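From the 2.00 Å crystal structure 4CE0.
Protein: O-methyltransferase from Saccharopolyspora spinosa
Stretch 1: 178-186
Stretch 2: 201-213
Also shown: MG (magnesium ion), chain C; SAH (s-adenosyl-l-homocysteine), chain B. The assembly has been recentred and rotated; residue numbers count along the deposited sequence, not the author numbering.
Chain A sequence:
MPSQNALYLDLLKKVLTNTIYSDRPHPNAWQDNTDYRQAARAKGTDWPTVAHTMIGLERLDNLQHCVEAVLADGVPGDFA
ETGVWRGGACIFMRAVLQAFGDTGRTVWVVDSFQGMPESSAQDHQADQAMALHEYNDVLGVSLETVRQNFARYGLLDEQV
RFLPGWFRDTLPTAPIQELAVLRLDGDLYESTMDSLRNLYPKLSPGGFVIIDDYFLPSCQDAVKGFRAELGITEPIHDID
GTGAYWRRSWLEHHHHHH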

# COMPACT_ATOMS: atom_id res chain seq x y z
N GLU A 178 1.31 24.55 19.04
CA GLU A 178 0.12 23.85 19.49
C GLU A 178 -0.07 22.50 18.82
O GLU A 178 0.43 22.25 17.73
CB GLU A 178 -1.14 24.72 19.36
CG GLU A 178 -1.42 25.27 17.99
CD GLU A 178 -2.57 26.27 17.98
OE1 GLU A 178 -3.27 26.40 18.99
OE2 GLU A 178 -2.79 26.91 16.94
N LEU A 179 -0.79 21.63 19.51
CA LEU A 179 -0.97 20.27 19.08
C LEU A 179 -2.44 19.98 19.16
O LEU A 179 -3.11 20.38 20.11
CB LEU A 179 -0.20 19.31 20.00
CG LEU A 179 1.33 19.33 19.92
CD1 LEU A 179 1.98 18.49 21.04
CD2 LEU A 179 1.79 18.83 18.58
N ALA A 180 -2.92 19.26 18.16
CA ALA A 180 -4.26 18.70 18.20
C ALA A 180 -4.21 17.23 18.57
O ALA A 180 -5.20 16.67 19.07
CB ALA A 180 -4.93 18.87 16.85
N VAL A 181 -3.09 16.58 18.28
CA VAL A 181 -2.91 15.17 18.64
C VAL A 181 -1.50 14.97 19.19
O VAL A 181 -0.53 15.42 18.62
CB VAL A 181 -3.15 14.21 17.42
CG1 VAL A 181 -2.76 12.76 17.74
CG2 VAL A 181 -4.56 14.30 16.91
N LEU A 182 -1.39 14.26 20.30
CA LEU A 182 -0.11 14.02 20.94
C LEU A 182 -0.04 12.53 21.19
O LEU A 182 -0.83 12.00 21.99
CB LEU A 182 0.00 14.82 22.26
CG LEU A 182 1.17 14.45 23.20
CD1 LEU A 182 2.51 14.68 22.49
CD2 LEU A 182 1.10 15.23 24.54
N ARG A 183 0.85 11.85 20.47
CA ARG A 183 0.99 10.40 20.59
C ARG A 183 2.29 10.07 21.34
O ARG A 183 3.36 10.52 20.95
CB ARG A 183 0.93 9.72 19.23
CG ARG A 183 0.85 8.21 19.32
CD ARG A 183 0.66 7.51 17.95
NE ARG A 183 -0.01 6.28 18.28
CZ ARG A 183 0.59 5.18 18.70
NH1 ARG A 183 1.92 5.08 18.71
NH2 ARG A 183 -0.17 4.16 19.07
N LEU A 184 2.16 9.33 22.44
CA LEU A 184 3.31 8.95 23.28
C LEU A 184 3.60 7.48 23.07
O LEU A 184 2.74 6.61 23.28
CB LEU A 184 3.05 9.20 24.75
CG LEU A 184 3.30 10.59 25.30
CD1 LEU A 184 2.44 11.62 24.65
CD2 LEU A 184 3.04 10.55 26.78
N ASP A 185 4.80 7.21 22.59
CA ASP A 185 5.20 5.84 22.36
C ASP A 185 6.66 5.71 22.71
O ASP A 185 7.43 5.12 21.97
CB ASP A 185 4.91 5.43 20.91
CG ASP A 185 4.75 3.92 20.74
OD1 ASP A 185 5.04 3.17 21.73
OD2 ASP A 185 4.33 3.48 19.63
N GLY A 186 7.04 6.34 23.81
CA GLY A 186 8.27 6.00 24.51
C GLY A 186 7.81 5.13 25.66
O GLY A 186 6.85 5.46 26.36
N PRO A 201 0.71 20.70 27.73
CA PRO A 201 0.21 22.09 27.83
C PRO A 201 -0.07 22.71 26.45
O PRO A 201 -0.91 23.60 26.37
CB PRO A 201 1.34 22.84 28.55
CG PRO A 201 2.11 21.77 29.31
CD PRO A 201 2.01 20.53 28.42
N LYS A 202 0.59 22.22 25.39
CA LYS A 202 0.38 22.75 24.04
C LYS A 202 -0.81 22.12 23.33
O LYS A 202 -1.19 22.55 22.22
CB LYS A 202 1.64 22.54 23.18
CG LYS A 202 2.81 23.40 23.59
CD LYS A 202 4.15 22.86 23.10
CE LYS A 202 5.28 23.80 23.53
NZ LYS A 202 6.61 23.16 23.40
N LEU A 203 -1.36 21.08 23.94
CA LEU A 203 -2.51 20.38 23.38
C LEU A 203 -3.76 21.21 23.50
O LEU A 203 -4.21 21.54 24.61
CB LEU A 203 -2.74 19.06 24.10
CG LEU A 203 -3.85 18.16 23.53
CD1 LEU A 203 -3.54 17.64 22.10
CD2 LEU A 203 -4.08 16.97 24.45
N SER A 204 -4.36 21.49 22.35
CA SER A 204 -5.61 22.24 22.28
C SER A 204 -6.74 21.52 23.01
O SER A 204 -6.71 20.28 23.16
CB SER A 204 -6.03 22.49 20.83
OG SER A 204 -4.98 23.09 20.07
N PRO A 205 -7.75 22.28 23.47
CA PRO A 205 -8.97 21.62 23.94
C PRO A 205 -9.65 20.89 22.80
O PRO A 205 -9.69 21.35 21.65
CB PRO A 205 -9.83 22.79 24.46
CG PRO A 205 -9.28 24.01 23.83
CD PRO A 205 -7.81 23.74 23.66
N GLY A 206 -10.16 19.71 23.12
CA GLY A 206 -10.73 18.82 22.13
C GLY A 206 -9.67 18.00 21.41
O GLY A 206 -10.00 17.26 20.49
N GLY A 207 -8.40 18.17 21.81
CA GLY A 207 -7.28 17.42 21.23
C GLY A 207 -7.12 16.09 21.95
O GLY A 207 -7.73 15.89 23.01
N PHE A 208 -6.30 15.20 21.40
CA PHE A 208 -6.16 13.85 21.93
C PHE A 208 -4.78 13.58 22.46
O PHE A 208 -3.75 13.93 21.83
CB PHE A 208 -6.45 12.81 20.84
CG PHE A 208 -7.90 12.72 20.44
CD1 PHE A 208 -8.41 13.52 19.43
CD2 PHE A 208 -8.75 11.80 21.08
CE1 PHE A 208 -9.74 13.45 19.07
CE2 PHE A 208 -10.07 11.71 20.71
CZ PHE A 208 -10.58 12.53 19.70
N VAL A 209 -4.74 12.92 23.61
CA VAL A 209 -3.53 12.26 24.07
C VAL A 209 -3.71 10.76 23.89
O VAL A 209 -4.68 10.17 24.41
CB VAL A 209 -3.21 12.51 25.55
CG1 VAL A 209 -1.86 11.90 25.86
CG2 VAL A 209 -3.19 13.95 25.85
N ILE A 210 -2.77 10.17 23.16
CA ILE A 210 -2.73 8.75 22.92
C ILE A 210 -1.52 8.14 23.63
O ILE A 210 -0.38 8.58 23.47
CB ILE A 210 -2.68 8.47 21.42
CG1 ILE A 210 -3.97 8.95 20.75
CG2 ILE A 210 -2.52 6.99 21.15
CD1 ILE A 210 -3.89 8.94 19.26
N ILE A 211 -1.77 7.13 24.44
CA ILE A 211 -0.71 6.48 25.23
C ILE A 211 -0.54 5.06 24.67
O ILE A 211 -1.38 4.19 24.91
CB ILE A 211 -1.06 6.39 26.70
CG1 ILE A 211 -1.53 7.73 27.26
CG2 ILE A 211 0.14 5.88 27.49
CD1 ILE A 211 -0.44 8.79 27.38
N ASP A 212 0.53 4.80 23.94
CA ASP A 212 0.57 3.58 23.18
C ASP A 212 0.69 2.35 24.08
O ASP A 212 0.21 1.29 23.72
CB ASP A 212 1.71 3.60 22.14
CG ASP A 212 1.63 2.43 21.18
OD1 ASP A 212 0.76 2.46 20.28
OD2 ASP A 212 2.42 1.46 21.32
N ASP A 213 1.35 2.51 25.23
CA ASP A 213 1.61 1.40 26.16
C ASP A 213 1.13 1.72 27.56
O ASP A 213 1.84 1.47 28.55
CB ASP A 213 3.11 1.10 26.22
CG ASP A 213 3.63 0.53 24.93
OD1 ASP A 213 3.50 -0.70 24.73
OD2 ASP A 213 4.13 1.31 24.11
MG MG C . 4.27 1.30 22.03
N SAH B . 6.52 1.62 15.83
CA SAH B . 6.47 2.39 17.08
CB SAH B . 7.79 2.87 17.63
CG SAH B . 8.04 3.47 19.02
SD SAH B . 9.46 2.52 19.65
C SAH B . 5.69 3.54 16.58
O SAH B . 5.71 4.53 17.28
OXT SAH B . 5.11 3.18 15.38
C5' SAH B . 10.14 3.65 20.91
C4' SAH B . 10.87 4.87 20.34
O4' SAH B . 11.03 5.86 21.34
C3' SAH B . 12.29 4.58 19.84
O3' SAH B . 12.34 4.98 18.48
C2' SAH B . 13.26 5.37 20.72
O2' SAH B . 14.46 5.90 20.12
C1' SAH B . 12.32 6.46 21.27
N9 SAH B . 12.64 7.01 22.61
C8 SAH B . 12.31 6.43 23.81
N7 SAH B . 12.71 7.25 24.79
C5 SAH B . 13.25 8.36 24.24
C6 SAH B . 13.81 9.52 24.78
N6 SAH B . 13.89 9.71 26.09
N1 SAH B . 14.31 10.49 23.94
C2 SAH B . 14.24 10.36 22.57
N3 SAH B . 13.71 9.20 22.06
C4 SAH B . 13.19 8.23 22.87
O HOH W 1 3.12 5.16 25.88
O HOH W 2 4.96 0.56 20.11
O HOH W 3 4.05 -0.96 22.15
O HOH W 4 6.20 0.68 22.51

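The two stretches pair through parallel strand segments and bury 811 Å² between them. Glu-178 lies at the exposed end, and its CA sits 3.3 Å from Lys-202 O in a CA-H...O contact. The same carbonyl accepts the first strand hydrogen bond, from Leu-179 N to Lys-202 O at 2.9 Å. Leu-179 O then takes Ser-204 N at 2.8 Å. Leu-179 and Leu-203 point to the same face of the sheet, with CB of Leu-179 4.3 Å from CD1 of Leu-203.

At Ala-180 the chain turns a corner. Stretch 2 makes a type II turn from Ser-204 to Gly-207. Ala-180 O accepts Phe-208 N at 3.0 Å. Gly-207 fits tightly here: a CB would clash with Ala-180 O and with Leu-203 CD1.

Val-181 shares its face with Phe-208, Arg-183 and Ile-210. Val-181 CG1 lies 4.3 Å from Ile-210 CD1. Leu-182 is buried on the other face with Val-209. Leu-182 N donates to Phe-208 O at 2.8 Å, and Leu-182 O accepts Ile-210 N at 2.9 Å.

Arg-183 extends its long side chain past Ile-210 to form salt bridges with Asp-212 and Asp-185. NH1 of Arg-183 lies 3.0 Å from OD2 of Asp-185. The positive charge suits this acidic, buried site. The modelled contact with Asp-212 is too short for its exact geometry to be trusted.

Leu-184 N donates to Ile-210 O at 2.8 Å, and Leu-184 O accepts Asp-212 N at 2.9 Å. Leu-184 CD2 packs 3.9 Å from Ile-211 CD1.

Just past the strand ends, magnesium joins Asp-185 to Asp-212 and Asp-213. The ion is bound by Asp-185 OD1 at 2.0 Å, Asp-212 OD2 at 2.0 Å and Asp-213 OD2 at 2.1 Å. Three waters complete six ligands. The metal offsets the crowded carboxylate charges. Gly-186 makes no contact with stretch 2.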